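Side-chain contacts in intracellular sulfur oxidation protein dsrF (Allochromatium vinosum, PDB 2HY5), which is of unknown function but could take part in the oxidation of intracellular sulfur, as one component of the DsrEFH complex: residues Y10-A15 and W23-V28; Y49-G54 and P67-L72. All blocks are in the same frame, centred on the assembly; numbering follows the deposited sequence.

Contact 1 (Y10-A15 and W23-V28)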
# COMPACT_ATOMS: atom_id res chain seq x y z
N TYR B 10 -1.22 -20.73 -2.03
CA TYR B 10 -1.34 -19.50 -1.24
C TYR B 10 0.03 -18.85 -1.33
O TYR B 10 0.98 -19.32 -0.73
CB TYR B 10 -1.68 -19.84 0.20
CG TYR B 10 -3.10 -20.34 0.36
CD1 TYR B 10 -4.15 -19.44 0.54
CD2 TYR B 10 -3.40 -21.70 0.30
CE1 TYR B 10 -5.46 -19.88 0.65
CE2 TYR B 10 -4.71 -22.15 0.41
CZ TYR B 10 -5.74 -21.24 0.58
OH TYR B 10 -7.04 -21.67 0.69
N LEU B 11 0.11 -17.77 -2.10
CA LEU B 11 1.36 -17.05 -2.32
C LEU B 11 1.58 -15.91 -1.33
O LEU B 11 0.97 -14.85 -1.46
CB LEU B 11 1.40 -16.51 -3.75
CG LEU B 11 2.62 -15.71 -4.19
CD1 LEU B 11 3.86 -16.57 -4.12
CD2 LEU B 11 2.40 -15.21 -5.61
N ASN B 12 2.46 -16.14 -0.37
CA ASN B 12 2.80 -15.15 0.66
C ASN B 12 4.11 -14.45 0.32
O ASN B 12 5.16 -15.09 0.29
CB ASN B 12 2.91 -15.83 2.02
CG ASN B 12 1.57 -16.30 2.53
OD1 ASN B 12 0.62 -15.52 2.61
ND2 ASN B 12 1.48 -17.57 2.89
N ARG B 13 4.05 -13.14 0.10
CA ARG B 13 5.25 -12.39 -0.26
C ARG B 13 5.52 -11.15 0.58
O ARG B 13 6.50 -10.45 0.34
CB ARG B 13 5.16 -11.97 -1.74
CG ARG B 13 5.20 -13.13 -2.72
CD ARG B 13 5.11 -12.63 -4.16
NE ARG B 13 6.14 -11.65 -4.46
CZ ARG B 13 5.90 -10.38 -4.79
NH1 ARG B 13 4.65 -9.94 -4.87
NH2 ARG B 13 6.90 -9.55 -5.03
N LYS B 14 4.66 -10.87 1.55
CA LYS B 14 4.85 -9.68 2.39
C LYS B 14 5.28 -9.99 3.82
O LYS B 14 4.92 -11.03 4.39
CB LYS B 14 3.57 -8.84 2.40
CG LYS B 14 3.16 -8.35 1.02
CD LYS B 14 1.89 -7.53 1.07
CE LYS B 14 1.41 -7.13 -0.32
NZ LYS B 14 2.40 -6.29 -1.04
N ALA B 15 6.07 -9.09 4.38
CA ALA B 15 6.55 -9.26 5.75
C ALA B 15 5.38 -9.05 6.69
O ALA B 15 4.44 -8.32 6.38
CB ALA B 15 7.66 -8.24 6.05
N TRP B 23 -1.38 -11.84 8.26
CA TRP B 23 -2.39 -12.38 9.16
C TRP B 23 -3.70 -12.74 8.46
O TRP B 23 -4.23 -13.84 8.66
CB TRP B 23 -2.67 -11.39 10.29
CG TRP B 23 -3.84 -11.78 11.15
CD1 TRP B 23 -4.94 -11.03 11.43
CD2 TRP B 23 -4.04 -13.04 11.80
NE1 TRP B 23 -5.81 -11.74 12.21
CE2 TRP B 23 -5.29 -12.98 12.46
CE3 TRP B 23 -3.29 -14.22 11.89
CZ2 TRP B 23 -5.80 -14.05 13.19
CZ3 TRP B 23 -3.80 -15.29 12.63
CH2 TRP B 23 -5.05 -15.19 13.27
N GLU B 24 -4.23 -11.84 7.65
CA GLU B 24 -5.49 -12.16 6.98
C GLU B 24 -5.32 -13.23 5.91
O GLU B 24 -6.28 -13.93 5.59
CB GLU B 24 -6.15 -10.88 6.44
CG GLU B 24 -6.66 -9.99 7.58
CD GLU B 24 -7.52 -8.82 7.12
OE1 GLU B 24 -7.17 -8.17 6.11
OE2 GLU B 24 -8.54 -8.55 7.78
N ALA B 25 -4.11 -13.39 5.39
CA ALA B 25 -3.85 -14.43 4.40
C ALA B 25 -3.91 -15.77 5.15
O ALA B 25 -4.50 -16.73 4.67
CB ALA B 25 -2.48 -14.25 3.77
N LEU B 26 -3.29 -15.81 6.33
CA LEU B 26 -3.27 -17.01 7.15
C LEU B 26 -4.70 -17.43 7.48
O LEU B 26 -5.02 -18.62 7.54
CB LEU B 26 -2.47 -16.76 8.43
CG LEU B 26 -2.23 -17.93 9.38
CD1 LEU B 26 -1.61 -19.10 8.63
CD2 LEU B 26 -1.30 -17.47 10.51
N GLU B 27 -5.57 -16.45 7.67
CA GLU B 27 -6.98 -16.71 7.98
C GLU B 27 -7.65 -17.51 6.86
O GLU B 27 -8.47 -18.39 7.12
CB GLU B 27 -7.74 -15.40 8.19
CG GLU B 27 -7.47 -14.71 9.51
CD GLU B 27 -8.28 -15.30 10.65
OE1 GLU B 27 -9.02 -14.54 11.31
OE2 GLU B 27 -8.17 -16.53 10.89
N VAL B 28 -7.30 -17.20 5.61
CA VAL B 28 -7.88 -17.90 4.46
C VAL B 28 -7.43 -19.36 4.42
O VAL B 28 -8.22 -20.25 4.10
CB VAL B 28 -7.48 -17.22 3.13
CG1 VAL B 28 -8.16 -17.94 1.96
CG2 VAL B 28 -7.90 -15.75 3.14
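Tyr10 lays the edge of its ring against the CG1 methyl of Val28. The closest pair is Tyr10 CE1 and Val28 CG1, 3.6 Å apart, with the methyl near the ring plane. Tyr10 OH lies 3.9 Å from Val28 O, too far for a hydrogen bond. In Val28, CG1 is anti to the backbone N (chi1 -178°), which turns this methyl to the ring. One helical turn earlier, the methyl of Ala25 meets the amide of Asn12, with Asn12 OD1 3.5 Å from Ala25 CB. This is a van der Waals contact, and no hydrogen bond joins the two segments. The pairs seat helix 21-32 on strand 7-12, the first two elements of a beta-alpha-beta unit that continues into strand 38-43. The CB atoms of Tyr10 and Asn12 point toward the helix, while Leu11 between them touches Leu42 of its own chain and, across the interface, Ala100 of a DsrH subunit. The Tyr10 ring also stacks with Phe134, and Phe136 touches both Ala25 and Val28. On the helix, Glu24 forms a salt bridge with Arg85 of a DsrE subunit, and Val28 packs on Leu112 of that subunit.

Contact 2 (Y49-G54 and P67-L72)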
# COMPACT_ATOMS: atom_id res chain seq x y z
N TYR B 49 9.81 -13.92 5.79
CA TYR B 49 9.91 -13.30 7.11
C TYR B 49 8.70 -13.67 7.98
O TYR B 49 8.73 -13.52 9.20
CB TYR B 49 10.00 -11.78 6.97
CG TYR B 49 11.39 -11.26 6.65
CD1 TYR B 49 11.58 -10.27 5.69
CD2 TYR B 49 12.50 -11.73 7.35
CE1 TYR B 49 12.84 -9.75 5.44
CE2 TYR B 49 13.77 -11.21 7.11
CZ TYR B 49 13.93 -10.22 6.15
OH TYR B 49 15.18 -9.69 5.94
N GLN B 50 7.63 -14.13 7.34
CA GLN B 50 6.44 -14.51 8.09
C GLN B 50 6.71 -15.72 8.99
O GLN B 50 6.02 -15.94 9.98
CB GLN B 50 5.29 -14.85 7.14
CG GLN B 50 4.71 -13.66 6.39
CD GLN B 50 3.50 -14.05 5.55
OE1 GLN B 50 2.79 -14.99 5.89
NE2 GLN B 50 3.26 -13.32 4.48
N LEU B 51 7.74 -16.49 8.64
CA LEU B 51 8.06 -17.69 9.41
C LEU B 51 9.22 -17.59 10.38
O LEU B 51 9.70 -18.62 10.86
CB LEU B 51 8.32 -18.86 8.45
CG LEU B 51 7.16 -19.30 7.56
CD1 LEU B 51 7.61 -20.46 6.68
CD2 LEU B 51 5.97 -19.70 8.42
N THR B 52 9.69 -16.39 10.69
CA THR B 52 10.80 -16.25 11.63
C THR B 52 10.40 -16.73 13.02
O THR B 52 9.25 -16.59 13.43
CB THR B 52 11.31 -14.80 11.73
OG1 THR B 52 10.24 -13.95 12.18
CG2 THR B 52 11.82 -14.31 10.39
N ARG B 53 11.37 -17.30 13.73
CA ARG B 53 11.11 -17.80 15.07
C ARG B 53 11.40 -16.71 16.11
O ARG B 53 12.13 -15.76 15.84
CB ARG B 53 11.98 -19.03 15.35
CG ARG B 53 13.47 -18.73 15.37
CD ARG B 53 14.33 -19.98 15.22
NE ARG B 53 14.02 -21.03 16.19
CZ ARG B 53 13.10 -21.97 16.02
NH1 ARG B 53 12.37 -22.00 14.91
NH2 ARG B 53 12.90 -22.88 16.96
N GLY B 54 10.80 -16.85 17.28
CA GLY B 54 11.04 -15.90 18.36
C GLY B 54 10.45 -14.51 18.26
O GLY B 54 10.99 -13.56 18.83
N PRO B 67 2.19 -18.00 16.44
CA PRO B 67 1.85 -19.37 16.85
C PRO B 67 0.91 -20.08 15.89
O PRO B 67 0.96 -21.31 15.74
CB PRO B 67 1.23 -19.17 18.23
CG PRO B 67 1.99 -17.99 18.76
CD PRO B 67 2.01 -17.06 17.57
N THR B 68 0.04 -19.32 15.24
CA THR B 68 -0.91 -19.91 14.30
C THR B 68 -0.23 -20.67 13.17
O THR B 68 -0.72 -21.72 12.74
CB THR B 68 -1.83 -18.83 13.72
OG1 THR B 68 -2.54 -18.18 14.78
CG2 THR B 68 -2.83 -19.45 12.75
N TYR B 69 0.90 -20.17 12.68
CA TYR B 69 1.60 -20.87 11.61
C TYR B 69 1.98 -22.28 12.04
O TYR B 69 1.96 -23.21 11.24
CB TYR B 69 2.89 -20.15 11.20
CG TYR B 69 2.69 -18.83 10.51
CD1 TYR B 69 2.76 -17.63 11.22
CD2 TYR B 69 2.43 -18.76 9.14
CE1 TYR B 69 2.57 -16.41 10.59
CE2 TYR B 69 2.24 -17.55 8.50
CZ TYR B 69 2.31 -16.37 9.23
OH TYR B 69 2.10 -15.16 8.60
N ARG B 70 2.32 -22.45 13.31
CA ARG B 70 2.72 -23.76 13.80
C ARG B 70 1.57 -24.75 13.92
O ARG B 70 1.79 -25.94 14.17
CB ARG B 70 3.45 -23.63 15.14
CG ARG B 70 4.79 -22.90 15.02
CD ARG B 70 5.67 -23.12 16.24
NE ARG B 70 5.16 -22.43 17.42
CZ ARG B 70 5.18 -21.11 17.58
NH1 ARG B 70 5.67 -20.33 16.63
NH2 ARG B 70 4.71 -20.57 18.70
N THR B 71 0.34 -24.28 13.72
CA THR B 71 -0.83 -25.14 13.80
C THR B 71 -1.32 -25.59 12.42
O THR B 71 -2.22 -26.41 12.32
CB THR B 71 -2.01 -24.42 14.49
OG1 THR B 71 -2.53 -23.40 13.62
CG2 THR B 71 -1.56 -23.79 15.79
N LEU B 72 -0.71 -25.04 11.37
CA LEU B 72 -1.11 -25.37 10.01
C LEU B 72 -1.22 -26.87 9.73
O LEU B 72 -2.09 -27.30 8.97
CB LEU B 72 -0.16 -24.72 9.00
CG LEU B 72 -0.31 -23.21 8.84
CD1 LEU B 72 0.72 -22.68 7.86
CD2 LEU B 72 -1.72 -22.89 8.35
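Gln50 OE1 accepts a hydrogen bond from the phenol of Tyr69, with Tyr69 OH 2.8 Å from Gln50 OE1. The donor sits above the amide plane, 38° out of it, and the C=O...O angle is 117°. The amide and ring planes are 51° apart. The Gln50 chain, extended beyond CG and crossing the tyrosine at about a right angle, carries OE1 to the hydroxyl. Gln50 CB is also 3.5 Å from Tyr69 OH. The backbone of Gln50 takes part too. Gln50 O stands over one face of the Tyr69 ring, toward the rim, 3.5 Å from Tyr69 CE1. Nearer the root of the ring, Leu51 CD2 comes within 3.7 Å of Tyr69 CD2. Both segments belong to the long connection between strands 38-43 and 79-83, and Phe43 touches Gln50, Leu51 and Tyr69. In 67-72, Thr68 O receives both Thr71 N and Thr71 OG1; the hydroxyl bond, 2.6 Å from Thr71 OG1 to Thr68 O, lies in the carbonyl plane on a lone pair. The other end of the Gln50 amide, NE2, donates to Lys14 O. Both amide ends have partners, which probably fixes the flip of Gln50, and a buried phenol has its acceptor.

Overall arrangement
From the N terminus, contact 1 comes first. It closes the short connection between strand 7-12 and helix 21-32, bringing 10-15 against 23-28. The chain then runs through strand 38-43 into a long loop region. There contact 2 joins 49-54 to 67-72 before strand 79-83 begins. The two contacts follow in series, neither nested nor crossed, with centres 12 Å apart. They still touch. Besides the Lys14 bond that bridges them, Asn12 packs beside the Gln50 amide, and Leu26 packs on Thr68 and Leu72. The helix of contact 1 is thereby joined to the loop of contact 2, alongside the parallel sheet.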